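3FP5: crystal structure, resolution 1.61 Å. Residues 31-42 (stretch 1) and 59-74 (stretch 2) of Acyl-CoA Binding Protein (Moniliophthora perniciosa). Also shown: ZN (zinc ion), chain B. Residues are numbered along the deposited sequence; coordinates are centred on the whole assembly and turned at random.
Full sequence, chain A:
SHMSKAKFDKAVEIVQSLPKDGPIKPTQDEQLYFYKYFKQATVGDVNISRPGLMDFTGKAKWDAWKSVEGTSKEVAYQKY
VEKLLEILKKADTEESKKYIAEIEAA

Stretch 1 31-42: QLYFYKYFKQAT
Stretch 2 59-74: KAKWDAWKSVEGTSKE

Residues 31-42 are helical throughout, continuing a helix that begins earlier in the chain. Residues 59-66 are also helical. A type I turn from Lys66 to Glu69 follows, then a type II turn from Val68 to Thr71, and a new helix starts at Lys73. Gly70 has phi/psi of 97/-11, where a CB would be jammed against the preceding carbonyl O. Ser72 is the N-cap of the last helix.

The axes of helices 31-42 and 59-66 approach to 8.1 Å. Their N-to-C directions differ by 59°, with a signed crossing angle of -59°. Three CA pairs set the register. Leu32 CA is 6.4 Å from Lys61 CA. Lys36 CA is 4.2 Å from Trp65 CA. Ala41 CA is 4.4 Å from Lys73 CA. The contact buries 888 Å², both sides summed.

The backbones come close at Lys36. Its CB points toward stretch 2 and lies 3.8 Å from Ala64 CB and 3.4 Å from Ala64 O. The small methyl of Ala64 fits this narrow gap. The Lys36 chain is p, t, t, t, and its end leads away. Its NZ donates to water 1 (2.8 Å), which donates to Ser67 OG (2.6 Å). Ser67 OG in turn donates to Ala64 O (2.6 Å).

Toward the start of the contact, Leu32 (m, t) brings its CD2 4.4 Å from Ala64 CB and 4.5 Å from Ala60 CB. Tyr35 (chi1 t, chi2 79°) points toward stretch 2. Lys61 CB lies over one face of its ring, 3.9 Å from the ring centroid, and Tyr35 CE2 is 4.3 Å from Trp65 CB.

Trp65 (chi1 t, chi2 11°) is buried. Lys39 CB sits over the face of its five-membered ring, 3.4 Å from the centroid and 12° off the normal. Lys39 is m, m, m, t. Its aliphatic base thus serves as an apolar cover for the indole.

Gln40 is the polar centre. It is buried, with chi1 t, chi2 p and chi3 21°, and has the largest area covered by the other stretch. Its amide uses both ends. NE2 donates to Thr71 O at 2.8 Å and 172°, a nearly straight hydrogen bond. OE1 accepts a weak bond from Trp65 NE1 (3.3 Å, 126°). Water 3 donates to Gln40 OE1 and Trp65 O, both at 2.8 Å. Water 4 joins the backbones, donating to Gln40 O and Thr71 O, each at 2.9 Å.

Val68 (m) is buried and points toward stretch 1. Its CG1 lies 3.7 Å from Tyr37 CZ, and its CG2 is 3.8 Å from Lys36 O. Tyr37 has chi1 m and chi2 -60°. Thr71 (m) places CG2 at the edge of the Tyr37 ring, 4.2 Å from CE1. Water 2 links Tyr37 OH (2.8 Å) and Thr71 OG1 (2.7 Å).

Lys73 (m, t, t, t) runs past the end of stretch 1. Its CD is 3.2 Å from Ala41 O.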

# COMPACT_ATOMS: atom_id res chain seq x y z
N GLN A 31 -6.47 -1.11 2.92
CA GLN A 31 -6.25 -1.69 1.60
C GLN A 31 -6.41 -0.63 0.51
O GLN A 31 -5.67 -0.62 -0.47
CB GLN A 31 -7.18 -2.87 1.36
CG GLN A 31 -6.84 -4.11 2.19
CD GLN A 31 -5.59 -4.83 1.71
OE1 GLN A 31 -4.91 -4.38 0.78
NE2 GLN A 31 -5.29 -5.96 2.34
N LEU A 32 -7.38 0.26 0.69
CA LEU A 32 -7.53 1.39 -0.23
C LEU A 32 -6.29 2.28 -0.17
O LEU A 32 -5.84 2.81 -1.19
CB LEU A 32 -8.78 2.19 0.11
CG LEU A 32 -10.07 1.55 -0.41
CD1 LEU A 32 -11.28 2.26 0.16
CD2 LEU A 32 -10.11 1.55 -1.94
N TYR A 33 -5.73 2.44 1.02
CA TYR A 33 -4.53 3.26 1.20
C TYR A 33 -3.35 2.62 0.47
O TYR A 33 -2.60 3.30 -0.26
CB TYR A 33 -4.25 3.40 2.70
CG TYR A 33 -3.17 4.39 3.07
CD1 TYR A 33 -3.50 5.64 3.61
CD2 TYR A 33 -1.83 4.07 2.91
CE1 TYR A 33 -2.50 6.54 3.98
CE2 TYR A 33 -0.83 4.96 3.26
CZ TYR A 33 -1.17 6.19 3.80
OH TYR A 33 -0.16 7.07 4.15
N PHE A 34 -3.17 1.32 0.65
CA PHE A 34 -2.15 0.59 -0.10
C PHE A 34 -2.39 0.71 -1.60
O PHE A 34 -1.44 0.90 -2.37
CB PHE A 34 -2.14 -0.89 0.29
CG PHE A 34 -1.44 -1.18 1.60
CD1 PHE A 34 -0.16 -0.70 1.86
CD2 PHE A 34 -2.05 -1.99 2.55
CE1 PHE A 34 0.48 -0.99 3.07
CE2 PHE A 34 -1.42 -2.29 3.76
CZ PHE A 34 -0.15 -1.79 4.01
N TYR A 35 -3.64 0.59 -2.02
CA TYR A 35 -3.97 0.63 -3.45
C TYR A 35 -3.54 1.96 -4.06
O TYR A 35 -2.86 1.99 -5.09
CB TYR A 35 -5.47 0.44 -3.71
CG TYR A 35 -5.80 0.51 -5.19
CD1 TYR A 35 -5.58 -0.57 -6.02
CD2 TYR A 35 -6.29 1.69 -5.76
CE1 TYR A 35 -5.86 -0.50 -7.38
CE2 TYR A 35 -6.57 1.77 -7.11
CZ TYR A 35 -6.35 0.67 -7.92
OH TYR A 35 -6.62 0.73 -9.26
N LYS A 36 -3.94 3.05 -3.41
CA LYS A 36 -3.75 4.36 -4.01
C LYS A 36 -2.25 4.66 -4.16
O LYS A 36 -1.81 5.16 -5.19
CB LYS A 36 -4.50 5.46 -3.25
CG LYS A 36 -3.88 5.90 -1.92
CD LYS A 36 -4.88 6.72 -1.10
CE LYS A 36 -4.25 7.25 0.17
NZ LYS A 36 -5.26 7.83 1.11
N TYR A 37 -1.47 4.30 -3.14
CA TYR A 37 -0.03 4.55 -3.24
C TYR A 37 0.69 3.52 -4.12
O TYR A 37 1.72 3.84 -4.72
CB TYR A 37 0.62 4.70 -1.86
CG TYR A 37 0.29 6.03 -1.24
CD1 TYR A 37 0.66 7.22 -1.87
CD2 TYR A 37 -0.43 6.12 -0.05
CE1 TYR A 37 0.36 8.45 -1.32
CE2 TYR A 37 -0.76 7.35 0.50
CZ TYR A 37 -0.36 8.52 -0.15
OH TYR A 37 -0.67 9.75 0.38
N PHE A 38 0.15 2.30 -4.20
CA PHE A 38 0.70 1.35 -5.15
C PHE A 38 0.60 1.88 -6.58
O PHE A 38 1.58 1.86 -7.32
CB PHE A 38 0.03 -0.02 -5.04
CG PHE A 38 0.49 -0.98 -6.10
CD1 PHE A 38 1.68 -1.68 -5.96
CD2 PHE A 38 -0.26 -1.15 -7.26
CE1 PHE A 38 2.11 -2.55 -6.95
CE2 PHE A 38 0.16 -2.02 -8.26
CZ PHE A 38 1.35 -2.72 -8.11
N LYS A 39 -0.59 2.34 -6.97
CA LYS A 39 -0.76 2.90 -8.30
C LYS A 39 0.11 4.14 -8.49
O LYS A 39 0.80 4.28 -9.49
CB LYS A 39 -2.23 3.23 -8.56
CG LYS A 39 -3.13 2.03 -8.43
CD LYS A 39 -2.76 0.97 -9.46
CE LYS A 39 -3.08 1.45 -10.87
NZ LYS A 39 -3.04 0.31 -11.84
N GLN A 40 0.10 5.03 -7.49
CA GLN A 40 0.85 6.28 -7.60
C GLN A 40 2.37 6.03 -7.70
O GLN A 40 3.10 6.79 -8.34
CB GLN A 40 0.53 7.18 -6.41
CG GLN A 40 0.98 8.64 -6.58
CD GLN A 40 0.22 9.39 -7.67
OE1 GLN A 40 -0.89 8.99 -8.04
NE2 GLN A 40 0.80 10.47 -8.17
N ALA A 41 2.83 4.95 -7.07
CA ALA A 41 4.26 4.62 -7.05
C ALA A 41 4.73 3.97 -8.35
O ALA A 41 5.92 4.01 -8.67
CB ALA A 41 4.60 3.71 -5.86
N THR A 42 3.81 3.34 -9.06
CA THR A 42 4.17 2.54 -10.21
C THR A 42 3.72 3.20 -11.51
O THR A 42 4.54 3.49 -12.38
CB THR A 42 3.61 1.10 -10.09
OG1 THR A 42 2.20 1.15 -9.87
CG2 THR A 42 4.29 0.37 -8.93
N LYS A 59 -14.88 2.11 -8.56
CA LYS A 59 -14.96 3.56 -8.35
C LYS A 59 -14.31 3.97 -7.02
O LYS A 59 -13.75 5.06 -6.91
CB LYS A 59 -16.39 4.08 -8.49
CG LYS A 59 -17.30 3.82 -7.31
CD LYS A 59 -18.72 4.29 -7.67
CE LYS A 59 -19.69 4.15 -6.51
NZ LYS A 59 -21.03 4.69 -6.86
N ALA A 60 -14.37 3.09 -6.02
CA ALA A 60 -13.74 3.35 -4.73
C ALA A 60 -12.22 3.39 -4.90
O ALA A 60 -11.54 4.29 -4.39
CB ALA A 60 -14.13 2.29 -3.71
N LYS A 61 -11.69 2.43 -5.64
CA LYS A 61 -10.27 2.40 -5.96
C LYS A 61 -9.86 3.65 -6.74
O LYS A 61 -8.83 4.26 -6.45
CB LYS A 61 -9.93 1.15 -6.77
CG LYS A 61 -9.93 -0.13 -5.98
CD LYS A 61 -9.77 -1.32 -6.93
CE LYS A 61 -9.36 -2.58 -6.18
NZ LYS A 61 -8.97 -3.66 -7.13
N TRP A 62 -10.66 4.02 -7.73
CA TRP A 62 -10.33 5.18 -8.56
C TRP A 62 -10.28 6.45 -7.71
O TRP A 62 -9.33 7.25 -7.80
CB TRP A 62 -11.34 5.33 -9.69
CG TRP A 62 -10.96 6.37 -10.70
CD1 TRP A 62 -10.26 6.17 -11.86
CD2 TRP A 62 -11.22 7.77 -10.63
NE1 TRP A 62 -10.09 7.36 -12.52
CE2 TRP A 62 -10.67 8.36 -11.78
CE3 TRP A 62 -11.87 8.59 -9.70
CZ2 TRP A 62 -10.75 9.73 -12.04
CZ3 TRP A 62 -11.96 9.95 -9.96
CH2 TRP A 62 -11.41 10.50 -11.11
N ASP A 63 -11.31 6.64 -6.89
CA ASP A 63 -11.36 7.81 -6.02
C ASP A 63 -10.10 7.92 -5.14
O ASP A 63 -9.53 9.01 -5.00
CB ASP A 63 -12.61 7.76 -5.14
CG ASP A 63 -13.88 8.05 -5.92
OD1 ASP A 63 -13.77 8.55 -7.06
OD2 ASP A 63 -14.98 7.76 -5.40
N ALA A 64 -9.68 6.80 -4.57
CA ALA A 64 -8.47 6.78 -3.74
C ALA A 64 -7.24 7.21 -4.53
O ALA A 64 -6.49 8.09 -4.11
CB ALA A 64 -8.26 5.41 -3.12
N TRP A 65 -7.05 6.58 -5.68
CA TRP A 65 -5.95 6.93 -6.57
C TRP A 65 -5.99 8.41 -6.98
O TRP A 65 -4.98 9.11 -6.90
CB TRP A 65 -5.97 6.01 -7.81
CG TRP A 65 -4.76 6.11 -8.67
CD1 TRP A 65 -3.59 6.76 -8.39
CD2 TRP A 65 -4.60 5.53 -9.97
NE1 TRP A 65 -2.71 6.62 -9.44
CE2 TRP A 65 -3.30 5.87 -10.42
CE3 TRP A 65 -5.41 4.76 -10.80
CZ2 TRP A 65 -2.81 5.46 -11.66
CZ3 TRP A 65 -4.92 4.36 -12.03
CH2 TRP A 65 -3.63 4.71 -12.45
N LYS A 66 -7.16 8.89 -7.40
CA LYS A 66 -7.32 10.29 -7.79
C LYS A 66 -6.92 11.22 -6.64
O LYS A 66 -6.30 12.26 -6.85
CB LYS A 66 -8.77 10.56 -8.24
CG LYS A 66 -9.08 12.04 -8.51
CD LYS A 66 -8.32 12.55 -9.72
CE LYS A 66 -8.82 13.93 -10.16
NZ LYS A 66 -8.23 14.28 -11.47
N SER A 67 -7.21 10.80 -5.41
CA SER A 67 -6.95 11.65 -4.24
C SER A 67 -5.46 11.90 -3.96
O SER A 67 -5.12 12.81 -3.19
CB SER A 67 -7.65 11.10 -2.99
OG SER A 67 -6.95 10.00 -2.44
N VAL A 68 -4.59 11.11 -4.57
CA VAL A 68 -3.15 11.31 -4.39
C VAL A 68 -2.46 11.81 -5.66
O VAL A 68 -1.24 11.76 -5.78
CB VAL A 68 -2.43 10.08 -3.80
CG1 VAL A 68 -2.96 9.80 -2.41
CG2 VAL A 68 -2.59 8.84 -4.70
N GLU A 69 -3.26 12.31 -6.61
CA GLU A 69 -2.70 12.91 -7.81
C GLU A 69 -1.71 14.00 -7.41
O GLU A 69 -1.97 14.78 -6.49
CB GLU A 69 -3.83 13.48 -8.67
CG GLU A 69 -3.39 13.98 -10.03
CD GLU A 69 -4.56 14.41 -10.90
OE1 GLU A 69 -5.67 14.58 -10.38
OE2 GLU A 69 -4.34 14.58 -12.12
N GLY A 70 -0.56 14.04 -8.08
CA GLY A 70 0.44 15.05 -7.80
C GLY A 70 1.53 14.57 -6.85
O GLY A 70 2.55 15.24 -6.67
N THR A 71 1.32 13.41 -6.24
CA THR A 71 2.31 12.85 -5.32
C THR A 71 3.45 12.19 -6.08
O THR A 71 3.22 11.47 -7.06
CB THR A 71 1.65 11.81 -4.39
OG1 THR A 71 0.70 12.46 -3.55
CG2 THR A 71 2.70 11.12 -3.50
N SER A 72 4.68 12.43 -5.65
CA SER A 72 5.85 11.86 -6.32
C SER A 72 5.92 10.36 -6.06
O SER A 72 5.37 9.87 -5.08
CB SER A 72 7.12 12.51 -5.79
OG SER A 72 7.35 12.17 -4.43
N LYS A 73 6.61 9.63 -6.93
CA LYS A 73 6.78 8.20 -6.68
C LYS A 73 7.49 7.98 -5.36
O LYS A 73 7.14 7.06 -4.62
CB LYS A 73 7.54 7.50 -7.81
CG LYS A 73 6.71 7.39 -9.09
CD LYS A 73 7.38 6.47 -10.11
CE LYS A 73 6.57 6.42 -11.40
NZ LYS A 73 7.32 5.74 -12.49
N GLU A 74 8.46 8.82 -5.03
CA GLU A 74 9.18 8.58 -3.79
C GLU A 74 8.31 8.75 -2.55
O GLU A 74 8.42 7.97 -1.60
CB GLU A 74 10.44 9.41 -3.66
CG GLU A 74 11.24 8.91 -2.48
CD GLU A 74 12.62 9.47 -2.42
OE1 GLU A 74 12.97 10.34 -3.24
OE2 GLU A 74 13.37 8.99 -1.54
ZN ZN B . 15.28 9.75 -1.80
O HOH W 1 -6.03 10.23 -0.02
O HOH W 2 0.14 12.07 -0.95
O HOH W 3 -3.35 10.01 -9.04
O HOH W 4 3.93 9.46 -8.96
O HOH W 5 14.56 8.23 -3.09
O HOH W 6 15.23 11.45 -0.42